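Local coordinates for DNA polymerase sliding clamp 2 (Thermococcus kodakarensis, PDB 3LX2), which forms a homotrimeric ring around DNA and probably serves as a moving platform that tethers the replicative polymerase and other proteins during replication, at residues K133-A138 against A215-I220; V47-N52 against G238-L243. All coordinates share one frame; numbering follows the deposited sequence.

Interaction 1. Residues K133-A138 against A215-I220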
loop_
_atom_site.group_PDB
_atom_site.type_symbol
_atom_site.label_atom_id
_atom_site.label_comp_id
_atom_site.label_asym_id
_atom_site.label_seq_id
_atom_site.Cartn_x
_atom_site.Cartn_y
_atom_site.Cartn_z
ATOM N N LYS A 133 17.477 0.433 33.800
ATOM C CA LYS A 133 16.047 0.407 33.554
ATOM C C LYS A 133 15.651 1.735 32.965
ATOM O O LYS A 133 16.047 2.778 33.492
ATOM C CB LYS A 133 15.207 0.149 34.811
ATOM C CG LYS A 133 13.777 0.683 34.619
ATOM C CD LYS A 133 12.832 0.510 35.794
ATOM C CE LYS A 133 11.357 0.441 35.310
ATOM N NZ LYS A 133 10.364 0.681 36.415
ATOM N N ALA A 134 14.834 1.710 31.908
ATOM C CA ALA A 134 14.439 2.935 31.266
ATOM C C ALA A 134 13.006 2.847 30.854
ATOM O O ALA A 134 12.467 1.764 30.825
ATOM C CB ALA A 134 15.314 3.209 30.091
ATOM N N VAL A 135 12.379 3.985 30.580
ATOM C CA VAL A 135 11.064 4.006 29.950
ATOM C C VAL A 135 11.263 4.866 28.727
ATOM O O VAL A 135 11.769 5.990 28.823
ATOM C CB VAL A 135 9.930 4.655 30.823
ATOM C CG1 VAL A 135 8.558 4.381 30.201
ATOM C CG2 VAL A 135 9.953 4.133 32.265
ATOM N N VAL A 136 10.857 4.355 27.576
ATOM C CA VAL A 136 11.123 5.039 26.343
ATOM C C VAL A 136 9.852 4.963 25.594
ATOM O O VAL A 136 9.000 4.144 25.948
ATOM C CB VAL A 136 12.176 4.289 25.510
ATOM C CG1 VAL A 136 13.447 4.150 26.258
ATOM C CG2 VAL A 136 11.625 2.893 25.150
ATOM N N LEU A 137 9.728 5.780 24.562
ATOM C CA LEU A 137 8.582 5.747 23.668
ATOM C C LEU A 137 8.822 4.733 22.568
ATOM O O LEU A 137 9.946 4.611 22.070
ATOM C CB LEU A 137 8.355 7.118 23.040
ATOM C CG LEU A 137 7.722 8.303 23.802
ATOM C CD1 LEU A 137 7.618 9.454 22.870
ATOM C CD2 LEU A 137 6.304 7.933 24.315
ATOM N N ALA A 138 7.774 4.036 22.150
ATOM C CA ALA A 138 7.913 2.941 21.175
ATOM C C ALA A 138 8.532 3.382 19.863
ATOM O O ALA A 138 9.346 2.640 19.275
ATOM C CB ALA A 138 6.561 2.259 20.925
ATOM N N ALA A 215 3.506 6.136 20.374
ATOM C CA ALA A 215 3.288 6.857 21.601
ATOM C C ALA A 215 3.208 5.917 22.840
ATOM O O ALA A 215 3.488 6.348 23.952
ATOM C CB ALA A 215 2.031 7.747 21.439
ATOM N N ASP A 216 2.887 4.641 22.654
ATOM C CA ASP A 216 3.032 3.625 23.738
ATOM C C ASP A 216 4.364 3.680 24.506
ATOM O O ASP A 216 5.475 3.667 23.938
ATOM C CB ASP A 216 2.798 2.191 23.225
ATOM C CG ASP A 216 1.416 2.000 22.583
ATOM O OD1 ASP A 216 0.472 2.741 22.937
ATOM O OD2 ASP A 216 1.268 1.135 21.702
ATOM N N GLU A 217 4.252 3.736 25.813
ATOM C CA GLU A 217 5.395 3.570 26.672
ATOM C C GLU A 217 5.843 2.103 26.696
ATOM O O GLU A 217 5.009 1.172 26.712
ATOM C CB GLU A 217 5.074 4.056 28.068
ATOM C CG GLU A 217 4.798 5.563 28.099
ATOM C CD GLU A 217 4.381 6.116 29.471
ATOM O OE1 GLU A 217 4.829 5.608 30.538
ATOM O OE2 GLU A 217 3.592 7.095 29.453
ATOM N N VAL A 218 7.169 1.933 26.634
ATOM C CA VAL A 218 7.802 0.657 26.703
ATOM C C VAL A 218 8.826 0.743 27.795
ATOM O O VAL A 218 9.638 1.644 27.812
ATOM C CB VAL A 218 8.613 0.332 25.427
ATOM C CG1 VAL A 218 9.385 -1.028 25.595
ATOM C CG2 VAL A 218 7.729 0.397 24.154
ATOM N N ILE A 219 8.821 -0.264 28.654
ATOM C CA ILE A 219 9.770 -0.413 29.736
ATOM C C ILE A 219 10.919 -1.333 29.295
ATOM O O ILE A 219 10.691 -2.388 28.737
ATOM C CB ILE A 219 9.035 -1.013 30.979
ATOM C CG1 ILE A 219 7.986 -0.000 31.487
ATOM C CG2 ILE A 219 10.038 -1.531 32.052
ATOM C CD1 ILE A 219 7.158 -0.451 32.726
ATOM N N ILE A 220 12.145 -0.918 29.595
ATOM C CA ILE A 220 13.356 -1.638 29.203
ATOM C C ILE A 220 14.198 -1.945 30.421
ATOM O O ILE A 220 14.293 -1.112 31.290
ATOM C CB ILE A 220 14.205 -0.782 28.294
ATOM C CG1 ILE A 220 13.515 -0.559 26.969
ATOM C CG2 ILE A 220 15.558 -1.444 28.036
ATOM C CD1 ILE A 220 14.146 0.600 26.221
#

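Interaction 2. Residues V47-N52 against G238-L243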
loop_
_atom_site.group_PDB
_atom_site.type_symbol
_atom_site.label_atom_id
_atom_site.label_comp_id
_atom_site.label_asym_id
_atom_site.label_seq_id
_atom_site.Cartn_x
_atom_site.Cartn_y
_atom_site.Cartn_z
ATOM N N VAL A 47 13.719 -16.172 22.701
ATOM C CA VAL A 47 12.602 -15.273 23.006
ATOM C C VAL A 47 11.592 -15.867 23.977
ATOM O O VAL A 47 11.049 -16.919 23.733
ATOM C CB VAL A 47 11.894 -14.782 21.680
ATOM C CG1 VAL A 47 10.640 -14.016 21.949
ATOM C CG2 VAL A 47 12.812 -13.903 20.890
ATOM N N LEU A 48 11.380 -15.187 25.094
ATOM C CA LEU A 48 10.358 -15.592 26.077
ATOM C C LEU A 48 9.279 -14.542 26.282
ATOM O O LEU A 48 9.581 -13.374 26.561
ATOM C CB LEU A 48 10.970 -15.888 27.457
ATOM C CG LEU A 48 9.979 -16.222 28.599
ATOM C CD1 LEU A 48 10.695 -17.033 29.723
ATOM C CD2 LEU A 48 9.272 -14.979 29.205
ATOM N N VAL A 49 8.033 -14.986 26.222
ATOM C CA VAL A 49 6.921 -14.100 26.454
ATOM C C VAL A 49 6.169 -14.440 27.727
ATOM O O VAL A 49 5.903 -15.617 28.020
ATOM C CB VAL A 49 5.990 -13.997 25.232
ATOM C CG1 VAL A 49 5.121 -15.225 25.134
ATOM C CG2 VAL A 49 5.176 -12.783 25.350
ATOM N N ASP A 50 5.879 -13.391 28.495
ATOM C CA ASP A 50 5.048 -13.482 29.645
ATOM C C ASP A 50 3.878 -12.459 29.589
ATOM O O ASP A 50 4.042 -11.247 29.578
ATOM C CB ASP A 50 5.886 -13.363 30.912
ATOM C CG ASP A 50 5.094 -13.686 32.165
ATOM O OD1 ASP A 50 4.092 -14.411 32.065
ATOM O OD2 ASP A 50 5.478 -13.208 33.271
ATOM N N LEU A 51 2.679 -12.996 29.553
ATOM C CA LEU A 51 1.510 -12.239 29.191
ATOM C C LEU A 51 0.476 -12.382 30.298
ATOM O O LEU A 51 0.082 -13.499 30.683
ATOM C CB LEU A 51 0.965 -12.804 27.872
ATOM C CG LEU A 51 -0.450 -12.497 27.431
ATOM C CD1 LEU A 51 -0.627 -10.979 27.234
ATOM C CD2 LEU A 51 -0.773 -13.221 26.105
ATOM N N ASN A 52 0.016 -11.248 30.795
ATOM C CA ASN A 52 -1.070 -11.278 31.743
ATOM C C ASN A 52 -2.232 -10.297 31.477
ATOM O O ASN A 52 -2.069 -9.085 31.513
ATOM C CB ASN A 52 -0.532 -11.162 33.163
ATOM C CG ASN A 52 -1.635 -11.039 34.178
ATOM O OD1 ASN A 52 -2.235 -12.025 34.618
ATOM N ND2 ASN A 52 -1.941 -9.796 34.542
ATOM N N GLY A 238 -3.135 -4.767 32.004
ATOM C CA GLY A 238 -2.384 -5.870 31.360
ATOM C C GLY A 238 -0.869 -5.666 31.372
ATOM O O GLY A 238 -0.404 -4.534 31.385
ATOM N N GLU A 239 -0.114 -6.754 31.362
ATOM C CA GLU A 239 1.337 -6.720 31.140
ATOM C C GLU A 239 1.631 -7.569 29.949
ATOM O O GLU A 239 1.005 -8.556 29.752
ATOM C CB GLU A 239 2.046 -7.393 32.299
ATOM C CG GLU A 239 2.203 -6.575 33.583
ATOM C CD GLU A 239 3.186 -7.226 34.570
ATOM O OE1 GLU A 239 3.667 -8.376 34.297
ATOM O OE2 GLU A 239 3.473 -6.574 35.607
ATOM N N VAL A 240 2.628 -7.184 29.168
ATOM C CA VAL A 240 3.246 -8.049 28.155
ATOM C C VAL A 240 4.755 -7.848 28.179
ATOM O O VAL A 240 5.254 -6.740 27.993
ATOM C CB VAL A 240 2.749 -7.796 26.712
ATOM C CG1 VAL A 240 3.342 -8.833 25.778
ATOM C CG2 VAL A 240 1.279 -7.866 26.640
ATOM N N SER A 241 5.452 -8.956 28.361
ATOM C CA SER A 241 6.859 -9.003 28.703
ATOM C C SER A 241 7.547 -9.977 27.802
ATOM O O SER A 241 7.107 -11.109 27.658
ATOM C CB SER A 241 7.019 -9.539 30.113
ATOM O OG SER A 241 6.379 -8.683 31.040
ATOM N N PHE A 242 8.616 -9.507 27.187
ATOM C CA PHE A 242 9.538 -10.323 26.444
ATOM C C PHE A 242 10.945 -10.305 27.085
ATOM O O PHE A 242 11.513 -9.238 27.424
ATOM C CB PHE A 242 9.637 -9.826 25.006
ATOM C CG PHE A 242 8.351 -9.949 24.206
ATOM C CD1 PHE A 242 8.057 -11.113 23.520
ATOM C CD2 PHE A 242 7.453 -8.878 24.112
ATOM C CE1 PHE A 242 6.871 -11.219 22.731
ATOM C CE2 PHE A 242 6.278 -8.991 23.343
ATOM C CZ PHE A 242 5.985 -10.173 22.658
ATOM N N LEU A 243 11.489 -11.497 27.293
ATOM C CA LEU A 243 12.925 -11.598 27.586
ATOM C C LEU A 243 13.642 -12.040 26.330
ATOM O O LEU A 243 13.219 -13.007 25.669
ATOM C CB LEU A 243 13.191 -12.549 28.739
ATOM C CG LEU A 243 12.477 -12.287 30.063
ATOM C CD1 LEU A 243 12.713 -13.468 30.986
ATOM C CD2 LEU A 243 12.886 -11.044 30.759
#

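Interaction 1. Residues K133-A138 against A215-I220
A134 pairs with I220, and V136 with V218, as the hydrogen-bonded pairs of an antiparallel ladder between strands 132-137 and 217-222. Each pair trades two backbone bonds, those of V136 and V218 both 3.0 Å from N to O. A fifth bond continues the ladder past the strand end: A138 N, at the start of helix 138-151, reaches D216 O at 2.9 Å, although its N-H is bent to 142°. The D216 carboxylate itself turns back to A213 N.

Apolar contact is concentrated on the face of A134, V136, V218 and I220. With CG1 anti to the carbonyl carbon (chi1 -59°), V136 CG2 falls between the backbone N and that carbon and touches I220 CD1 at 3.6 Å. The isoleucine tip meets both valine methyls, the side chains crossing at about a right angle. Further along, A138 CB packs on V218 CG2 at 3.9 Å.

On the other face the contacts are looser: V135 CG1 lies 3.9 Å from E217 OE1, a van der Waals contact, and K133 CE meets I219 CG2. The chemistry implies an antiparallel pair of the clamp's C-terminal domain whose buried apolar face packs against L141 of helix 138-151 and L212, the V135 and E217 side being more exposed.

Interaction 2. Residues V47-N52 against G238-L243
L48 and L243, D50 and S241, and N52 and E239 each exchange two backbone hydrogen bonds, giving six across strands 47-54 and 238-244. D50 N to S241 O is the shortest at 2.7 Å and nearly straight. Its return bond, S241 N to D50 O, is 3.0 Å long and bent to 136° at the hydrogen. Several acceptors also receive CA-H contacts: F242 CA lies 3.1 Å from L48 O, which already accepts from L243 N, while S241 O is approached by V49 CA. The residues between these pairs send their backbone bonds outward, V49 and L51 to A40 and M38, V240 and F242 to Y232 and L230, so both strands are interior to the sheet.

The side chains of D50, N52 and E239 share a face with L48 and L243 and reach partners on adjoining strands. E239 OE2 forms a salt bridge with K231 NZ, N52 OD1 accepts from Q37 NE2, and D50 OD1 has a long, weak ion pair with R39. D50 OD2 and E239 OE1 stand 5.3 Å apart, like charges whose mutual repulsion, if any, K231 and R39 may temper.

On the opposite face, V49 CG2, anti to its backbone N, lies over the F242 ring in a CH-pi contact, 3.9 Å from the centroid and off-centre toward the rim. The L51 and V240 side chains lie side by side, with CD1 of L51 3.7 Å from CG2 of V240, and L20 and L16 of helix 10-21 cover this side. Chemically, then, the backbone grid joins strands of the N- and C-terminal domains into one continuous sheet, with an apolar face beneath the helix and acidic groups on the other paired with basic neighbours, firmly for E239 and weakly for D50.

Both contacts belong to one nine-stranded antiparallel sheet, in which strand 228-234 lies between 238-244 of interaction 2 and 217-222 of interaction 1. Their centres are about 14 Å apart and their nearest atoms about 7 Å, so they do not touch directly. K231 of the intervening strand, the salt-bridge partner met in interaction 2, also bonds through its backbone to I219. Along the chain, interaction 1 is nested within the loop that interaction 2 closes: 47-52 with 238-243 joins the N-terminal and C-terminal domains, whereas 133-138 with 215-220 stays within the C-terminal one. Neither is touched by another subunit of the toroid; a sulfate ion, probably from the crystallisation liquor, lies about 5 Å from the A215 side chain.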